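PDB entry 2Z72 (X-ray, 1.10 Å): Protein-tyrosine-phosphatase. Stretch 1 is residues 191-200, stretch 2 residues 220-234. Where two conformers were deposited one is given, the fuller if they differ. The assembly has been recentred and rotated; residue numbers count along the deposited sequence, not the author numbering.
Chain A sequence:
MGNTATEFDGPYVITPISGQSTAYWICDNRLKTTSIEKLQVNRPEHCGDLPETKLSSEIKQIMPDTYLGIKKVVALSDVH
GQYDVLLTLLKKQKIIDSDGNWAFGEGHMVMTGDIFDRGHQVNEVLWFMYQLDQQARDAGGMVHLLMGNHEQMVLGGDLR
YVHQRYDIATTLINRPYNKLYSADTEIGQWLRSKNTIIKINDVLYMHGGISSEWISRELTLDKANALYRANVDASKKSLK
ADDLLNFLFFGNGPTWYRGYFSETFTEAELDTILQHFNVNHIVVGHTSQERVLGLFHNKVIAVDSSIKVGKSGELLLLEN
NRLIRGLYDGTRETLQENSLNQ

Stretch 1 (191-200) LRSKNTIIKI
Stretch 2 220-234: TLDKANALYRANVDA

A helix that starts at Leu221 packs against a chain that leaves the tail of an earlier helix, which includes Leu191, passes through a loop and runs out as a strand through Ile200. Helix and strand run roughly antiparallel, their N-to-C directions 142° apart and their axes 8.7 Å apart at closest approach. The register runs in opposite senses along the two stretches: CA of Arg192 lies 5.7 Å from CA of Arg229, CA of Asn195 5.5 Å from CA of Asn225, and CA of Ile197 6.4 Å from CA of Leu221. The contact buries 643 Å² in all.

Asn225 is the polar key. Its CB points toward the loop, and chi1 -75° (m) with chi2 -40° aims the amide at backbone. Asn225 OD1 accepts from Thr196 N at 2.8 Å and from Ile197 N at 3.0 Å, while Asn225 ND2 donates to Ile197 O at 2.8 Å. An amide suits this buried place because it carries acceptor and donor together, matching a backbone that offers both.

One turn on, Arg229 starts sideways and bends back through m, t, m (chi3 -76°, chi4 -86°). Arg229 NH1 reaches Asn195 OD1 at 2.8 Å and, weakly, Lys194 O at 3.1 Å, both acceptors near the guanidinium plane. Arg229 CG lies 3.2 Å from Arg192 O. Asn195, chi1 m, chi2 -52°, brings OD1 to the arginine although its CB points sideways. Water 2 closes the group, donating to Asn195 OD1 (3.2 Å) and accepting from Arg229 NH2 (3.0 Å). Water 1 donates to Lys194 O (2.9 Å) and Asn225 O (3.0 Å) and accepts from Thr196 OG1 (2.9 Å).

Arg192 instead extends, m, t, t with chi4 81°, to an exposed Asp233 in the type I turn 231-234. With chi1 m and chi2 -66°, the carboxylate meets the guanidinium edge in a two-pronged salt bridge: Arg192 NE to Asp233 OD2 at 2.9 Å and Arg192 NH1 to Asp233 OD1 at 2.8 Å, both nearly linear.

The apolar contacts gather Thr196 and Ile197 against Leu221, Ala224 and Tyr228. Thr196, phi/psi -116/-37 and chi1 -54° (m), sends OG1 to water 1 and lays CG2 over the Tyr228 ring, 3.8 Å from its centroid; Tyr228 has chi1 -81° and chi2 126°. Ile197, extended at -130/132 and m, t, uses both ends: CG2 touches Leu221 CD1 at 3.8 Å, while CD1 sits 4.3 Å from Ala224 CB and 4.4 Å from Tyr228 CE1, at the ring edge. Leu221, chi1 off-well at -99° and chi2 p, also places CD2 3.9 Å from Lys199 N. Thr220 (chi1 p) caps the helix, OG1 accepting from Lys223 N at 3.1 Å.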

# COMPACT_ATOMS: atom_id res chain seq x y z
N LEU A 191 -1.43 -9.80 1.95
CA LEU A 191 -2.10 -8.58 2.39
C LEU A 191 -2.61 -8.72 3.80
O LEU A 191 -2.56 -7.76 4.57
CB LEU A 191 -3.25 -8.24 1.45
CG LEU A 191 -2.83 -7.81 0.04
CD1 LEU A 191 -4.06 -7.75 -0.85
CD2 LEU A 191 -2.10 -6.46 0.05
N ARG A 192 -3.14 -9.88 4.20
CA ARG A 192 -3.68 -10.10 5.53
C ARG A 192 -2.62 -10.11 6.63
O ARG A 192 -2.97 -10.11 7.79
CB ARG A 192 -4.54 -11.35 5.54
CG ARG A 192 -5.92 -11.10 4.90
CD ARG A 192 -6.64 -12.41 4.65
NE ARG A 192 -7.95 -12.22 4.07
CZ ARG A 192 -8.19 -12.00 2.78
NH1 ARG A 192 -9.44 -11.85 2.38
NH2 ARG A 192 -7.21 -11.93 1.93
N SER A 193 -1.34 -10.10 6.26
CA SER A 193 -0.25 -9.97 7.19
C SER A 193 0.12 -8.51 7.50
O SER A 193 0.89 -8.25 8.41
CB SER A 193 0.98 -10.74 6.80
OG SER A 193 1.66 -10.09 5.74
N LYS A 194 -0.40 -7.58 6.69
CA LYS A 194 0.08 -6.21 6.72
C LYS A 194 -0.54 -5.38 7.84
O LYS A 194 -1.61 -5.65 8.36
CB LYS A 194 -0.14 -5.57 5.34
CG LYS A 194 0.64 -6.26 4.23
CD LYS A 194 2.14 -6.41 4.49
CE LYS A 194 2.90 -7.08 3.39
NZ LYS A 194 4.32 -7.29 3.82
N ASN A 195 0.24 -4.35 8.21
CA ASN A 195 -0.20 -3.31 9.11
C ASN A 195 -1.03 -2.28 8.36
O ASN A 195 -1.04 -2.19 7.13
CB ASN A 195 0.99 -2.64 9.79
CG ASN A 195 1.70 -3.58 10.74
OD1 ASN A 195 1.03 -4.17 11.60
ND2 ASN A 195 2.99 -3.78 10.60
N THR A 196 -1.68 -1.43 9.17
CA THR A 196 -2.49 -0.32 8.70
C THR A 196 -1.91 1.01 9.15
O THR A 196 -1.96 2.01 8.44
CB THR A 196 -3.95 -0.53 9.12
OG1 THR A 196 -4.38 -1.81 8.64
CG2 THR A 196 -4.90 0.48 8.53
N ILE A 197 -1.35 1.07 10.39
CA ILE A 197 -0.75 2.25 10.93
C ILE A 197 0.63 1.88 11.45
O ILE A 197 0.75 0.92 12.21
CB ILE A 197 -1.59 2.84 12.10
CG1 ILE A 197 -3.03 3.09 11.71
CG2 ILE A 197 -0.96 4.14 12.61
CD1 ILE A 197 -4.02 3.00 12.85
N ILE A 198 1.66 2.65 11.11
CA ILE A 198 3.00 2.38 11.66
C ILE A 198 3.67 3.68 12.08
O ILE A 198 3.29 4.78 11.68
CB ILE A 198 3.90 1.59 10.69
CG1 ILE A 198 4.29 2.41 9.45
CG2 ILE A 198 3.27 0.27 10.34
CD1 ILE A 198 5.37 1.76 8.61
N LYS A 199 4.69 3.52 12.93
CA LYS A 199 5.53 4.62 13.40
C LYS A 199 6.96 4.27 13.10
O LYS A 199 7.43 3.19 13.45
CB LYS A 199 5.33 4.78 14.92
CG LYS A 199 6.04 5.99 15.52
CD LYS A 199 5.75 6.06 17.07
CE LYS A 199 6.58 7.07 17.79
NZ LYS A 199 6.29 6.89 19.23
N ILE A 200 7.66 5.14 12.39
CA ILE A 200 9.08 4.97 12.15
C ILE A 200 9.75 6.26 12.63
O ILE A 200 9.45 7.35 12.17
CB ILE A 200 9.43 4.71 10.67
CG1 ILE A 200 8.70 3.51 10.11
CG2 ILE A 200 10.94 4.61 10.50
CD1 ILE A 200 8.96 3.26 8.63
N THR A 220 -4.40 1.88 20.55
CA THR A 220 -2.98 1.74 20.35
C THR A 220 -2.73 1.19 18.94
O THR A 220 -3.62 0.55 18.36
CB THR A 220 -2.31 0.81 21.37
OG1 THR A 220 -2.80 -0.50 21.11
CG2 THR A 220 -2.60 1.25 22.80
N LEU A 221 -1.53 1.42 18.44
CA LEU A 221 -1.14 0.86 17.14
C LEU A 221 -1.37 -0.65 17.13
O LEU A 221 -1.96 -1.19 16.19
CB LEU A 221 0.26 1.22 16.78
CG LEU A 221 0.45 2.40 15.80
CD1 LEU A 221 -0.25 3.63 16.26
CD2 LEU A 221 1.92 2.59 15.50
N ASP A 222 -0.90 -1.38 18.16
CA ASP A 222 -0.97 -2.82 18.09
C ASP A 222 -2.41 -3.30 18.11
O ASP A 222 -2.76 -4.23 17.39
CB ASP A 222 -0.17 -3.49 19.20
CG ASP A 222 -0.16 -4.99 19.04
OD1 ASP A 222 -0.76 -5.65 19.85
OD2 ASP A 222 0.37 -5.57 18.06
N LYS A 223 -3.22 -2.68 18.94
CA LYS A 223 -4.61 -3.10 19.06
C LYS A 223 -5.33 -2.88 17.73
O LYS A 223 -6.07 -3.77 17.24
CB LYS A 223 -5.34 -2.41 20.20
CG LYS A 223 -6.78 -2.87 20.32
CD LYS A 223 -7.43 -2.31 21.58
CE LYS A 223 -8.84 -2.84 21.78
NZ LYS A 223 -9.64 -2.24 22.85
N ALA A 224 -5.13 -1.71 17.14
CA ALA A 224 -5.80 -1.41 15.85
C ALA A 224 -5.31 -2.31 14.75
O ALA A 224 -6.10 -2.88 14.01
CB ALA A 224 -5.55 0.05 15.54
N ASN A 225 -3.99 -2.47 14.62
CA ASN A 225 -3.45 -3.29 13.53
C ASN A 225 -3.92 -4.73 13.65
O ASN A 225 -4.19 -5.37 12.62
CB ASN A 225 -1.92 -3.21 13.49
CG ASN A 225 -1.44 -1.91 12.94
OD1 ASN A 225 -2.01 -1.37 11.96
ND2 ASN A 225 -0.41 -1.30 13.51
N ALA A 226 -4.01 -5.28 14.85
CA ALA A 226 -4.50 -6.61 15.03
C ALA A 226 -5.98 -6.72 14.69
O ALA A 226 -6.43 -7.71 14.07
CB ALA A 226 -4.25 -7.05 16.50
N LEU A 227 -6.79 -5.74 15.11
CA LEU A 227 -8.22 -5.79 14.74
C LEU A 227 -8.42 -5.67 13.25
O LEU A 227 -9.34 -6.34 12.71
CB LEU A 227 -8.94 -4.65 15.48
CG LEU A 227 -9.21 -4.88 16.95
CD1 LEU A 227 -9.76 -3.61 17.58
CD2 LEU A 227 -10.22 -6.01 17.13
N TYR A 228 -7.60 -4.87 12.58
CA TYR A 228 -7.72 -4.76 11.13
C TYR A 228 -7.42 -6.12 10.47
O TYR A 228 -8.16 -6.53 9.57
CB TYR A 228 -6.78 -3.72 10.62
CG TYR A 228 -7.22 -2.28 10.74
CD1 TYR A 228 -6.48 -1.28 11.36
CD2 TYR A 228 -8.41 -1.87 10.13
CE1 TYR A 228 -6.88 -0.02 11.45
CE2 TYR A 228 -8.82 -0.56 10.17
CZ TYR A 228 -8.05 0.38 10.83
OH TYR A 228 -8.41 1.72 10.87
N ARG A 229 -6.39 -6.82 10.91
CA ARG A 229 -6.09 -8.10 10.31
C ARG A 229 -7.20 -9.10 10.59
O ARG A 229 -7.54 -9.92 9.74
CB ARG A 229 -4.75 -8.63 10.84
CG ARG A 229 -3.54 -8.00 10.18
CD ARG A 229 -2.24 -8.63 10.59
NE ARG A 229 -1.82 -8.23 11.95
CZ ARG A 229 -1.13 -7.14 12.21
NH1 ARG A 229 -0.74 -6.33 11.27
NH2 ARG A 229 -0.78 -6.86 13.46
N ALA A 230 -7.75 -9.09 11.80
CA ALA A 230 -8.74 -10.08 12.20
C ALA A 230 -10.10 -9.86 11.61
O ALA A 230 -10.91 -10.80 11.59
CB ALA A 230 -8.84 -10.12 13.75
N ASN A 231 -10.37 -8.67 11.12
CA ASN A 231 -11.74 -8.33 10.73
C ASN A 231 -11.86 -7.83 9.35
O ASN A 231 -12.98 -7.46 8.95
CB ASN A 231 -12.35 -7.29 11.72
CG ASN A 231 -12.47 -7.92 13.09
OD1 ASN A 231 -11.61 -7.71 14.01
ND2 ASN A 231 -13.50 -8.73 13.23
N VAL A 232 -10.80 -7.82 8.53
CA VAL A 232 -10.99 -7.38 7.14
C VAL A 232 -11.96 -8.30 6.39
O VAL A 232 -12.60 -7.82 5.44
CB VAL A 232 -9.61 -7.20 6.49
CG1 VAL A 232 -8.89 -8.54 6.29
CG2 VAL A 232 -9.66 -6.47 5.17
N ASP A 233 -12.17 -9.51 6.88
CA ASP A 233 -13.10 -10.50 6.34
C ASP A 233 -14.41 -10.56 7.10
O ASP A 233 -15.24 -11.48 6.89
CB ASP A 233 -12.45 -11.90 6.37
CG ASP A 233 -11.25 -12.03 5.48
OD1 ASP A 233 -11.46 -11.95 4.25
OD2 ASP A 233 -10.13 -12.24 5.94
N ALA A 234 -14.65 -9.62 8.00
CA ALA A 234 -15.96 -9.60 8.67
C ALA A 234 -17.00 -9.07 7.69
O ALA A 234 -16.76 -8.35 6.71
CB ALA A 234 -15.94 -8.80 9.97
O HOH W 1 -3.35 -4.11 10.03
O HOH W 2 0.98 -4.73 14.70